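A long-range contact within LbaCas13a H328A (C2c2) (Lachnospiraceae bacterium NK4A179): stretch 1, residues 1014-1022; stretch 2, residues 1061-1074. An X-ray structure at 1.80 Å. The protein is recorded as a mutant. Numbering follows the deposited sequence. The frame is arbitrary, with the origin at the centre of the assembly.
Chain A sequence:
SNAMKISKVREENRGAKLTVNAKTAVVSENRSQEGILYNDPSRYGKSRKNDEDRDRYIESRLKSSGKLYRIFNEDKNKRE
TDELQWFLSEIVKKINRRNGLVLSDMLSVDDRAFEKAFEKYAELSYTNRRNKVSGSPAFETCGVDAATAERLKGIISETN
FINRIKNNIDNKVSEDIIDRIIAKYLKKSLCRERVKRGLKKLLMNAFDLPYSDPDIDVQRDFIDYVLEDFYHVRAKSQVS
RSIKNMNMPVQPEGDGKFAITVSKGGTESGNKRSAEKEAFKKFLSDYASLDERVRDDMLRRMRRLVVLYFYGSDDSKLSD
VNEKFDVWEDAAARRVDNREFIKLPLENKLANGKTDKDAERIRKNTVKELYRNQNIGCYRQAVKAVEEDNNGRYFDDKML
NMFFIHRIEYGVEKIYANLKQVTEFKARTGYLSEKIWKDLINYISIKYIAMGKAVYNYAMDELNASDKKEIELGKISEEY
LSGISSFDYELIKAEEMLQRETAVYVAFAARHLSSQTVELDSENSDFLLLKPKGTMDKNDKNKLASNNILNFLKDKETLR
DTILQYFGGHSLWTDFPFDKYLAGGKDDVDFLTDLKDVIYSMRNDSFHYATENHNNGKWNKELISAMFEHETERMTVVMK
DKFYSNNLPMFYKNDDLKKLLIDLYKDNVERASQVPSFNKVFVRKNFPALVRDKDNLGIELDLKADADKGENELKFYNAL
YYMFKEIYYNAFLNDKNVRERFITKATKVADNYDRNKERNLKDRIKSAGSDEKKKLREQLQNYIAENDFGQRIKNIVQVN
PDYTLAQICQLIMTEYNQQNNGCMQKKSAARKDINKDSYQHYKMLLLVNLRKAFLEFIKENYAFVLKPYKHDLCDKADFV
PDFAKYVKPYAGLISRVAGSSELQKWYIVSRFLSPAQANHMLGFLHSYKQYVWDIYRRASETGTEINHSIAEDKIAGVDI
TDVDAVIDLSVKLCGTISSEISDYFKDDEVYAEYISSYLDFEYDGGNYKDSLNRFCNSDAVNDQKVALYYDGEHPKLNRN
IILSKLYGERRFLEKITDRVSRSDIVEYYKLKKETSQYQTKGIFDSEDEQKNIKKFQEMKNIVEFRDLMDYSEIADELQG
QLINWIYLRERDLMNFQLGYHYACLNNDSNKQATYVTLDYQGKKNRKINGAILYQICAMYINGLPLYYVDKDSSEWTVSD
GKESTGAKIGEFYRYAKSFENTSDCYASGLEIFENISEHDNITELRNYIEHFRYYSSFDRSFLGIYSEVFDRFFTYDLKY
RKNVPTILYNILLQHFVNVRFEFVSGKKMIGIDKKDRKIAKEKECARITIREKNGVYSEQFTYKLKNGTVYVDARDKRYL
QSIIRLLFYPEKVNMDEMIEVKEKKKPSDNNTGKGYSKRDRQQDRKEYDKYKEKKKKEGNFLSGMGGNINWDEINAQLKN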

# COMPACT_ATOMS: atom_id res chain seq x y z
N ARG A 1014 11.71 8.67 -46.40
CA ARG A 1014 12.20 10.00 -46.75
C ARG A 1014 12.68 10.75 -45.52
O ARG A 1014 13.72 11.42 -45.56
N PHE A 1015 11.94 10.64 -44.42
CA PHE A 1015 12.27 11.38 -43.21
C PHE A 1015 13.58 10.90 -42.60
O PHE A 1015 14.38 11.71 -42.13
N CYS A 1016 13.81 9.58 -42.60
CA CYS A 1016 15.04 9.06 -42.01
C CYS A 1016 16.25 9.32 -42.91
O CYS A 1016 17.38 9.39 -42.42
N ASN A 1017 16.03 9.44 -44.21
CA ASN A 1017 17.11 9.73 -45.15
C ASN A 1017 17.33 11.23 -45.33
O ASN A 1017 18.25 11.62 -46.05
N SER A 1018 16.52 12.06 -44.69
CA SER A 1018 16.70 13.50 -44.73
C SER A 1018 17.78 13.93 -43.73
O SER A 1018 18.05 13.25 -42.74
N ASP A 1019 18.40 15.07 -44.01
CA ASP A 1019 19.41 15.60 -43.11
C ASP A 1019 18.74 16.17 -41.86
O ASP A 1019 17.71 16.85 -41.93
N ALA A 1020 19.33 15.86 -40.70
CA ALA A 1020 18.85 16.37 -39.42
C ALA A 1020 19.64 17.60 -38.97
O ALA A 1020 19.06 18.67 -38.75
N VAL A 1021 20.95 17.46 -38.83
CA VAL A 1021 21.85 18.56 -38.48
C VAL A 1021 23.18 18.35 -39.19
O VAL A 1021 23.81 17.29 -39.03
N ASN A 1022 23.62 19.33 -39.97
CA ASN A 1022 24.91 19.28 -40.66
C ASN A 1022 24.94 18.01 -41.52
O ASN A 1022 24.02 17.81 -42.32
N SER A 1061 9.16 15.17 -32.84
CA SER A 1061 9.26 16.12 -33.93
C SER A 1061 10.67 16.13 -34.50
O SER A 1061 11.62 15.61 -33.90
N ARG A 1062 10.81 16.75 -35.67
CA ARG A 1062 12.14 16.99 -36.23
C ARG A 1062 13.02 17.75 -35.24
O ARG A 1062 14.17 17.37 -34.99
N SER A 1063 12.48 18.81 -34.63
CA SER A 1063 13.29 19.62 -33.73
C SER A 1063 13.73 18.83 -32.51
O SER A 1063 14.81 19.11 -31.96
N ASP A 1064 12.93 17.86 -32.08
CA ASP A 1064 13.38 16.92 -31.04
C ASP A 1064 14.61 16.16 -31.51
O ASP A 1064 15.60 16.03 -30.78
N ILE A 1065 14.55 15.61 -32.73
CA ILE A 1065 15.65 14.82 -33.26
C ILE A 1065 16.86 15.71 -33.49
O ILE A 1065 18.00 15.30 -33.27
N VAL A 1066 16.62 16.95 -33.92
CA VAL A 1066 17.70 17.92 -34.04
C VAL A 1066 18.37 18.14 -32.69
O VAL A 1066 19.60 18.06 -32.56
N GLU A 1067 17.56 18.41 -31.65
CA GLU A 1067 18.11 18.65 -30.32
C GLU A 1067 18.82 17.41 -29.79
O GLU A 1067 19.87 17.51 -29.13
N TYR A 1068 18.27 16.22 -30.07
CA TYR A 1068 18.93 14.97 -29.68
C TYR A 1068 20.34 14.89 -30.26
O TYR A 1068 21.31 14.60 -29.55
N TYR A 1069 20.48 15.16 -31.56
CA TYR A 1069 21.79 15.10 -32.19
C TYR A 1069 22.72 16.19 -31.69
O TYR A 1069 23.91 15.95 -31.47
N LYS A 1070 22.18 17.40 -31.46
CA LYS A 1070 23.02 18.50 -30.97
C LYS A 1070 23.58 18.19 -29.59
O LYS A 1070 24.76 18.45 -29.33
N LEU A 1071 22.75 17.64 -28.70
CA LEU A 1071 23.24 17.28 -27.38
C LEU A 1071 24.12 16.04 -27.43
O LEU A 1071 25.04 15.89 -26.60
N LYS A 1072 23.85 15.12 -28.36
CA LYS A 1072 24.75 14.01 -28.61
C LYS A 1072 26.16 14.52 -28.87
O LYS A 1072 27.12 14.12 -28.20
N LYS A 1073 26.30 15.43 -29.85
CA LYS A 1073 27.60 16.01 -30.18
C LYS A 1073 28.24 16.65 -28.96
O LYS A 1073 29.39 16.35 -28.61
N GLU A 1074 27.50 17.53 -28.28
CA GLU A 1074 28.06 18.31 -27.18
C GLU A 1074 28.49 17.45 -26.00
O GLU A 1074 29.28 17.92 -25.17

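Where do the two stretches come closest, and what fills the space there? The backbones approach most nearly at Ala 1020 and Val 1066, whose CA atoms lie 5.7 Å apart. The methyl of Ala 1020 points toward the helix of stretch 2 and rests over the seam where Ile 1065 and Tyr 1069, one turn apart, meet: Ala 1020 CB lies 3.8 Å from Tyr 1069 CD2 and, more loosely, 4.5 Å from Ile 1065 CG2. Both Ile 1065 (chi1 m, chi2 t) and Tyr 1069 (chi1 m) point toward stretch 1. Val 1066, with chi1 t, points sideways, yet its CG2 still comes within 3.5 Å of Ala 1020 O.

How does Phe 1015 take part from the helix of stretch 1? Its CA-to-CB bond points sideways, but chi1 t carries the ring closer to the other stretch. Ile 1065 meets that ring at its edge, with Phe 1015 CE2 3.5 Å from Ile 1065 CD1. The isoleucine is thus shared, its CD1 reaching the phenylalanine and its CG2 facing Ala 1020. Phe 1015 CD1 also lies 3.7 Å from Arg 1062 NH2.

What does Arg 1062 do with its long side chain? It starts sideways, extends through chi1 t and chi2 t, then bends at chi3 m to bring its guanidinium to the turn of stretch 1. There the polar partners lie near the plane of the group, where its N-H bonds point. Arg 1062 NH2 gives a nearly straight hydrogen bond to Ser 1018 OG, 2.7 Å long with an angle of 171°. A weak one runs from Arg 1062 NH1 to Asp 1019 O at 2.9 Å, bent to 128°. Ser 1018, with chi1 p, points toward stretch 2 and plays both roles: its OG accepts from Arg 1062 NH2 and donates to Phe 1015 O at 2.8 Å. The arginine is therefore tied through the serine to the helix carrying Phe 1015.

How is the other end of the contact closed? Val 1021, with chi1 t, points toward stretch 2 as a forked bump. One prong packs against the helix, Val 1021 CG2 lying 3.5 Å from Val 1066 CG1 and 4.1 Å from Lys 1070 CE. The other prong, Val 1021 CG1, is 3.9 Å from Lys 1073 NZ.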

# COMPACT_ATOMS: atom_id res chain seq x y z
CB ARG A 1014 11.09 10.79 -47.45
CG ARG A 1014 11.41 11.23 -48.87
CD ARG A 1014 10.24 11.99 -49.49
NE ARG A 1014 9.06 11.14 -49.68
CZ ARG A 1014 7.90 11.33 -49.06
NH1 ARG A 1014 7.75 12.34 -48.20
NH2 ARG A 1014 6.88 10.52 -49.30
CB PHE A 1015 11.11 11.25 -42.22
CG PHE A 1015 11.28 12.04 -40.96
CD1 PHE A 1015 10.99 13.39 -40.94
CD2 PHE A 1015 11.71 11.43 -39.79
CE1 PHE A 1015 11.12 14.12 -39.78
CE2 PHE A 1015 11.85 12.15 -38.63
CZ PHE A 1015 11.56 13.50 -38.62
CB CYS A 1016 14.91 7.57 -41.73
SG CYS A 1016 13.54 7.14 -40.63
CB ASN A 1017 16.83 9.08 -46.50
CG ASN A 1017 17.14 7.60 -46.49
OD1 ASN A 1017 18.30 7.20 -46.44
ND2 ASN A 1017 16.10 6.77 -46.53
CB SER A 1018 15.39 14.21 -44.41
OG SER A 1018 15.18 14.23 -43.01
CB ASP A 1019 20.23 16.69 -43.79
CG ASP A 1019 21.44 16.14 -44.52
OD1 ASP A 1019 21.43 14.94 -44.87
OD2 ASP A 1019 22.42 16.89 -44.72
CB ALA A 1020 18.90 15.27 -38.35
CB VAL A 1021 22.04 18.67 -36.96
CG1 VAL A 1021 23.39 19.31 -36.62
CG2 VAL A 1021 20.93 19.48 -36.35
CB ASN A 1022 26.03 19.41 -39.64
CG ASN A 1022 26.31 20.84 -39.25
OD1 ASN A 1022 25.60 21.76 -39.68
ND2 ASN A 1022 27.33 21.05 -38.43
CB SER A 1061 8.91 17.53 -33.46
OG SER A 1061 9.88 17.98 -32.54
CB ARG A 1062 12.02 17.76 -37.55
CG ARG A 1062 13.36 18.09 -38.19
CD ARG A 1062 13.18 18.69 -39.58
NE ARG A 1062 12.86 17.69 -40.60
CZ ARG A 1062 13.76 16.89 -41.16
NH1 ARG A 1062 15.04 16.95 -40.81
NH2 ARG A 1062 13.38 16.02 -42.08
CB SER A 1063 12.53 20.88 -33.31
OG SER A 1063 11.38 20.58 -32.55
CB ASP A 1064 12.27 15.94 -30.69
CG ASP A 1064 11.13 16.59 -29.92
OD1 ASP A 1064 11.37 17.58 -29.20
OD2 ASP A 1064 9.99 16.09 -30.05
CB ILE A 1065 15.20 14.11 -34.55
CG1 ILE A 1065 14.04 13.15 -34.24
CG2 ILE A 1065 16.34 13.37 -35.19
CD1 ILE A 1065 13.19 12.83 -35.44
CB VAL A 1066 17.15 19.24 -34.62
CG1 VAL A 1066 18.15 20.37 -34.45
CG2 VAL A 1066 16.75 19.03 -36.08
CB GLU A 1067 17.00 19.10 -29.38
CG GLU A 1067 17.44 19.44 -27.95
CD GLU A 1067 18.23 20.74 -27.85
OE1 GLU A 1067 18.45 21.40 -28.89
OE2 GLU A 1067 18.62 21.10 -26.72
CB TYR A 1068 18.08 13.79 -30.14
CG TYR A 1068 18.79 12.45 -30.10
CD1 TYR A 1068 18.94 11.76 -28.91
CD2 TYR A 1068 19.28 11.87 -31.26
CE1 TYR A 1068 19.59 10.54 -28.87
CE2 TYR A 1068 19.92 10.65 -31.23
CZ TYR A 1068 20.08 9.99 -30.03
OH TYR A 1068 20.72 8.77 -29.99
CB TYR A 1069 21.64 15.17 -33.71
CG TYR A 1069 21.18 13.86 -34.30
CD1 TYR A 1069 21.88 12.69 -34.04
CD2 TYR A 1069 20.05 13.79 -35.10
CE1 TYR A 1069 21.46 11.49 -34.58
CE2 TYR A 1069 19.63 12.59 -35.63
CZ TYR A 1069 20.34 11.45 -35.37
OH TYR A 1069 19.92 10.25 -35.90
CB LYS A 1070 22.22 19.80 -30.94
CG LYS A 1070 21.96 20.43 -32.31
CD LYS A 1070 21.34 21.82 -32.15
CE LYS A 1070 21.00 22.46 -33.49
NZ LYS A 1070 22.19 23.02 -34.20
CB LEU A 1071 22.07 17.06 -26.42
CG LEU A 1071 21.39 18.33 -25.94
CD1 LEU A 1071 19.95 18.04 -25.52
CD2 LEU A 1071 22.17 18.95 -24.81
CB LYS A 1072 24.23 13.18 -29.80
CG LYS A 1072 24.87 11.78 -30.05
CD LYS A 1072 26.39 11.80 -30.35
CE LYS A 1072 26.74 12.58 -31.62
NZ LYS A 1072 28.19 12.47 -31.94
CB LYS A 1073 27.45 17.06 -31.30
CG LYS A 1073 27.94 16.61 -32.68
CD LYS A 1073 27.82 17.72 -33.72
CE LYS A 1073 26.35 17.98 -34.09
NZ LYS A 1073 25.71 16.83 -34.80
CB GLU A 1074 27.06 19.37 -26.72
CG GLU A 1074 27.68 20.54 -25.96
CD GLU A 1074 28.30 21.58 -26.88
OE1 GLU A 1074 28.48 22.73 -26.44
OE2 GLU A 1074 28.61 21.25 -28.05